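Meso-diaminopimelate dehydrogenase (Clostridium tetani, PDB 3WGY) catalyses the NADP-dependent, reversible oxidative deamination of meso-diaminopimelate in the native enzyme, the engineered form here being bound to the 2-oxo acid 4-methyl-2-oxovalerate. Local coordinates at residues Ser117-Gly122 and Ala302-Asp307; Val63-Leu68 and Asn88-Phe93. The protein carries 6 engineered substitutions. All blocks are in the same frame, centred on the assembly; numbering follows the deposited sequence.

Contact 1 (Ser117-Gly122 and Ala302-Asp307)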
loop_
_atom_site.group_PDB
_atom_site.type_symbol
_atom_site.label_atom_id
_atom_site.label_comp_id
_atom_site.label_asym_id
_atom_site.label_seq_id
_atom_site.Cartn_x
_atom_site.Cartn_y
_atom_site.Cartn_z
ATOM N N SER B 117 16.978 15.048 3.975
ATOM C CA SER B 117 17.470 13.892 3.234
ATOM C C SER B 117 16.583 12.671 3.397
ATOM O O SER B 117 16.309 12.239 4.513
ATOM C CB SER B 117 18.886 13.524 3.685
ATOM O OG SER B 117 19.813 14.527 3.324
ATOM N N LEU B 118 16.140 12.116 2.279
ATOM C CA LEU B 118 15.313 10.917 2.307
ATOM C C LEU B 118 16.220 9.714 2.067
ATOM O O LEU B 118 16.879 9.620 1.036
ATOM C CB LEU B 118 14.239 10.976 1.217
ATOM C CG LEU B 118 13.511 9.650 0.981
ATOM C CD1 LEU B 118 12.844 9.206 2.279
ATOM C CD2 LEU B 118 12.478 9.816 -0.141
ATOM N N ILE B 119 16.268 8.804 3.028
ATOM C CA ILE B 119 17.101 7.618 2.878
ATOM C C ILE B 119 16.268 6.349 2.712
ATOM O O ILE B 119 15.106 6.293 3.119
ATOM C CB ILE B 119 18.011 7.400 4.101
ATOM C CG1 ILE B 119 17.178 6.887 5.275
ATOM C CG2 ILE B 119 18.697 8.715 4.492
ATOM C CD1 ILE B 119 17.995 6.255 6.371
ATOM N N SER B 120 16.880 5.347 2.091
ATOM C CA SER B 120 16.278 4.040 1.893
ATOM C C SER B 120 14.917 3.941 1.205
ATOM O O SER B 120 14.019 3.247 1.695
ATOM C CB SER B 120 16.212 3.316 3.240
ATOM O OG SER B 120 17.500 3.213 3.833
ATOM N N THR B 121 14.751 4.622 0.078
ATOM C CA THR B 121 13.494 4.515 -0.652
ATOM C C THR B 121 13.739 3.578 -1.845
ATOM O O THR B 121 14.885 3.235 -2.145
ATOM C CB THR B 121 12.972 5.900 -1.119
ATOM O OG1 THR B 121 11.648 5.753 -1.654
ATOM C CG2 THR B 121 13.876 6.497 -2.166
ATOM N N GLY B 122 12.664 3.160 -2.506
ATOM C CA GLY B 122 12.761 2.237 -3.628
ATOM C C GLY B 122 11.667 1.209 -3.389
ATOM O O GLY B 122 10.670 1.550 -2.739
ATOM N N ALA B 302 16.847 14.021 8.339
ATOM C CA ALA B 302 16.655 12.830 7.520
ATOM C C ALA B 302 15.280 12.220 7.776
ATOM O O ALA B 302 14.750 12.298 8.882
ATOM C CB ALA B 302 17.743 11.806 7.817
ATOM N N VAL B 303 14.711 11.615 6.740
ATOM C CA VAL B 303 13.400 10.979 6.822
ATOM C C VAL B 303 13.407 9.714 5.977
ATOM O O VAL B 303 14.242 9.561 5.080
ATOM C CB VAL B 303 12.281 11.899 6.269
ATOM C CG1 VAL B 303 12.117 13.124 7.151
ATOM C CG2 VAL B 303 12.611 12.309 4.841
ATOM N N THR B 304 12.480 8.811 6.278
ATOM C CA THR B 304 12.339 7.571 5.533
ATOM C C THR B 304 10.942 7.605 4.914
ATOM O O THR B 304 10.146 8.501 5.220
ATOM C CB THR B 304 12.453 6.333 6.451
ATOM O OG1 THR B 304 11.260 6.195 7.231
ATOM C CG2 THR B 304 13.645 6.473 7.390
ATOM N N VAL B 305 10.636 6.642 4.049
ATOM C CA VAL B 305 9.316 6.609 3.435
ATOM C C VAL B 305 8.221 6.504 4.499
ATOM O O VAL B 305 7.093 6.925 4.275
ATOM C CB VAL B 305 9.178 5.419 2.460
ATOM C CG1 VAL B 305 10.161 5.581 1.320
ATOM C CG2 VAL B 305 9.427 4.099 3.191
ATOM N N LEU B 306 8.569 5.943 5.653
ATOM C CA LEU B 306 7.631 5.769 6.761
ATOM C C LEU B 306 7.069 7.076 7.317
ATOM O O LEU B 306 5.979 7.081 7.889
ATOM C CB LEU B 306 8.298 4.998 7.905
ATOM C CG LEU B 306 8.419 3.465 7.841
ATOM C CD1 LEU B 306 8.861 3.009 6.477
ATOM C CD2 LEU B 306 9.402 2.997 8.911
ATOM N N ASP B 307 7.807 8.174 7.145
ATOM C CA ASP B 307 7.394 9.490 7.644
ATOM C C ASP B 307 6.666 10.353 6.623
ATOM O O ASP B 307 6.239 11.456 6.954
ATOM C CB ASP B 307 8.613 10.315 8.084
ATOM C CG ASP B 307 9.577 9.540 8.944
ATOM O OD1 ASP B 307 9.160 9.038 10.003
ATOM O OD2 ASP B 307 10.763 9.442 8.555
HETATM O O HOH W 1 12.849 4.969 3.344
#

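Contact 2 (Val63-Leu68 and Asn88-Phe93)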
loop_
_atom_site.group_PDB
_atom_site.type_symbol
_atom_site.label_atom_id
_atom_site.label_comp_id
_atom_site.label_asym_id
_atom_site.label_seq_id
_atom_site.Cartn_x
_atom_site.Cartn_y
_atom_site.Cartn_z
ATOM N N VAL B 63 19.811 23.309 -7.921
ATOM C CA VAL B 63 19.240 21.987 -7.694
ATOM C C VAL B 63 18.379 21.951 -6.437
ATOM O O VAL B 63 18.862 22.227 -5.340
ATOM C CB VAL B 63 20.344 20.913 -7.552
ATOM C CG1 VAL B 63 19.719 19.559 -7.220
ATOM C CG2 VAL B 63 21.142 20.822 -8.841
ATOM N N ASP B 64 17.105 21.607 -6.599
ATOM C CA ASP B 64 16.192 21.518 -5.463
ATOM C C ASP B 64 16.334 20.160 -4.796
ATOM O O ASP B 64 16.332 20.051 -3.574
ATOM C CB ASP B 64 14.744 21.705 -5.915
ATOM C CG ASP B 64 14.427 23.141 -6.281
ATOM O OD1 ASP B 64 14.660 24.035 -5.439
ATOM O OD2 ASP B 64 13.939 23.372 -7.403
ATOM N N VAL B 65 16.455 19.119 -5.612
ATOM C CA VAL B 65 16.604 17.777 -5.079
ATOM C C VAL B 65 17.640 16.999 -5.880
ATOM O O VAL B 65 17.616 16.992 -7.105
ATOM C CB VAL B 65 15.262 17.010 -5.108
ATOM C CG1 VAL B 65 15.452 15.611 -4.540
ATOM C CG2 VAL B 65 14.220 17.768 -4.313
ATOM N N MET B 66 18.549 16.348 -5.166
ATOM C CA MET B 66 19.596 15.558 -5.787
ATOM C C MET B 66 19.271 14.085 -5.558
ATOM O O MET B 66 19.156 13.639 -4.421
ATOM C CB MET B 66 20.949 15.895 -5.149
ATOM C CG MET B 66 22.167 15.462 -5.949
ATOM S SD MET B 66 22.460 16.472 -7.421
ATOM C CE MET B 66 23.152 17.908 -6.698
ATOM N N ILE B 67 19.100 13.330 -6.632
ATOM C CA ILE B 67 18.814 11.913 -6.481
ATOM C C ILE B 67 20.142 11.153 -6.576
ATOM O O ILE B 67 20.830 11.210 -7.597
ATOM C CB ILE B 67 17.830 11.427 -7.570
ATOM C CG1 ILE B 67 16.562 12.289 -7.527
ATOM C CG2 ILE B 67 17.485 9.954 -7.345
ATOM C CD1 ILE B 67 15.462 11.836 -8.443
ATOM N N LEU B 68 20.500 10.459 -5.500
ATOM C CA LEU B 68 21.745 9.705 -5.439
ATOM C C LEU B 68 21.630 8.327 -6.080
ATOM O O LEU B 68 20.973 7.425 -5.544
ATOM C CB LEU B 68 22.193 9.577 -3.984
ATOM C CG LEU B 68 22.121 10.909 -3.226
ATOM C CD1 LEU B 68 22.852 10.789 -1.895
ATOM C CD2 LEU B 68 22.744 12.013 -4.065
ATOM N N ASN B 88 19.314 18.884 -0.781
ATOM C CA ASN B 88 18.333 18.030 -0.126
ATOM C C ASN B 88 18.563 16.759 -0.925
ATOM O O ASN B 88 18.700 16.822 -2.142
ATOM C CB ASN B 88 16.917 18.543 -0.359
ATOM C CG ASN B 88 16.675 19.890 0.277
ATOM O OD1 ASN B 88 16.935 20.083 1.461
ATOM N ND2 ASN B 88 16.162 20.827 -0.505
ATOM N N THR B 89 18.619 15.609 -0.274
ATOM C CA THR B 89 18.893 14.397 -1.030
ATOM C C THR B 89 17.863 13.290 -0.936
ATOM O O THR B 89 17.039 13.260 -0.024
ATOM C CB THR B 89 20.227 13.799 -0.612
ATOM O OG1 THR B 89 20.148 13.391 0.761
ATOM C CG2 THR B 89 21.338 14.823 -0.782
ATOM N N VAL B 90 17.934 12.385 -1.905
ATOM C CA VAL B 90 17.071 11.220 -1.986
ATOM C C VAL B 90 17.977 10.060 -2.377
ATOM O O VAL B 90 18.687 10.138 -3.381
ATOM C CB VAL B 90 15.975 11.387 -3.073
ATOM C CG1 VAL B 90 15.311 10.042 -3.354
ATOM C CG2 VAL B 90 14.926 12.393 -2.615
ATOM N N ASP B 91 17.978 8.995 -1.581
ATOM C CA ASP B 91 18.799 7.833 -1.905
ATOM C C ASP B 91 18.038 6.531 -1.676
ATOM O O ASP B 91 16.957 6.518 -1.075
ATOM C CB ASP B 91 20.103 7.823 -1.096
ATOM C CG ASP B 91 19.889 7.513 0.375
ATOM O OD1 ASP B 91 19.195 6.521 0.687
ATOM O OD2 ASP B 91 20.434 8.255 1.225
ATOM N N SER B 92 18.610 5.432 -2.149
ATOM C CA SER B 92 17.978 4.127 -2.013
ATOM C C SER B 92 18.857 3.162 -1.228
ATOM O O SER B 92 18.855 1.958 -1.490
ATOM C CB SER B 92 17.697 3.558 -3.399
ATOM O OG SER B 92 18.892 3.554 -4.165
ATOM N N PHE B 93 19.617 3.703 -0.279
ATOM C CA PHE B 93 20.507 2.909 0.568
ATOM C C PHE B 93 19.753 1.630 0.927
ATOM O O PHE B 93 18.732 1.688 1.607
ATOM C CB PHE B 93 20.851 3.731 1.815
ATOM C CG PHE B 93 21.933 3.137 2.668
ATOM C CD1 PHE B 93 21.633 2.175 3.632
ATOM C CD2 PHE B 93 23.254 3.548 2.520
ATOM C CE1 PHE B 93 22.636 1.636 4.438
ATOM C CE2 PHE B 93 24.264 3.012 3.324
ATOM C CZ PHE B 93 23.952 2.058 4.283
HETATM O O HOH W 2 18.861 21.413 -2.692
HETATM O O HOH W 3 19.757 4.923 -6.314
#

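Contact 1 (Ser117-Gly122 and Ala302-Asp307)
Leu-118 and Val-303 are paired on neighbouring parallel strands, their side chains on one face of the sheet, and the backbone around them carries two hydrogen bonds. Val-303 N donates to Ser-117 O at 2.8 Å, and Val-303 O in turn accepts from Ile-119 N at 3.0 Å. Leu-118 CD1 lies 3.2 Å from Val-303 O and 4.0 Å from Val-303 CG2. CG stands anti to the backbone N (chi1 168°), and chi2 of 59° turns CD1 toward that oxygen. Ile-119 CG1 meets Thr-304 CG2 at 4.1 Å, and Thr-121 OG1 abuts Val-305 CG1 at 3.3 Å; this buried hydroxyl has no polar partner in the model.

Strand 301-303 is the outermost strand within this chain of the parallel sheet of the Rossmann-like dinucleotide-binding domain, so a segment from near the C terminus completes a domain begun at the N terminus. Beyond the paired strands the backbones part, and a water spans them, donating to Ile-119 O and, weakly, to Ser-120 O while accepting from Val-305 N. The 3-10 turn at 305-307 is held by Thr-304 N to Asp-307 OD2 (2.9 Å, on the anti side of the carboxylate) and by Asp-307 N to Thr-304 O. Helix 276-296 covers Leu-118 through Tyr-287 and Ile-291, whereas Phe-103 of helix 99-113 packs on Ile-119 and Ala-302. Leu-326 of the second subunit packs against Ser-120 and Thr-304.

Contact 2 (Val63-Leu68 and Asn88-Phe93)
Met-66 and Thr-89 sit side by side on parallel strands, flanked by two backbone hydrogen bonds, with a third further along. Met-66 N donates to Asn-88 O and Met-66 O accepts from Val-90 N, both at 3.1 Å; Leu-68 N then reaches Val-90 O at 2.8 Å. At the start of the pairing Asn-88 ND2 donates to Asp-64 O at 3.2 Å, close to the amide plane, its CG set anti to the carbonyl carbon and beside the backbone N (chi1 -65°), while Asn-88 OD1 is taken by Ile-116 N. The amide thus links the N-terminal ends of three neighbouring strands of a Rossmann-type parallel sheet, with strand 5-10 on the far side of 65-68.

Val-65 CG1 meets Val-90 CG2 at 3.8 Å beneath helix 276-296, where Ser-288 and Ile-291 cover them. Toward the C-terminal end of the strands Leu-68 CD1 lies 4.2 Å from Thr-89 CB and Leu-68 CB 4.0 Å from Asp-91 CB.

Waters bridge Val-63 O and, weakly, Asp-64 O to Asn-88 N, and Leu-68 O to Ser-92 OG. Asp-91 OD1 accepts from Phe-93 N in an Asx turn, approached 41° out of the carboxylate plane, and OD2 binds His-102 NE2.

Overall arrangement
From the N terminus, the chain lays down strands 5-10, 29-36 and 50-52 before contact 2 closes a short loop of 19 residues, partly helical, between 63-68 and 88-93. Contact 1 opens later and closes a far longer one: 179 residues separate 117-122 from 302-307, an excursion that includes the two smaller sheets and the pocket that holds 2-oxo-4-methylpentanoic acid. The loops are in series, neither nested nor crossed. They meet side by side in one parallel sheet, where Leu-118 N is probably hydrogen-bonded to Thr-89 O and Ser-117 OG to Thr-89 OG1. Together they join the sheet's middle to its C-terminal edge strand, with their centres about 10 Å apart.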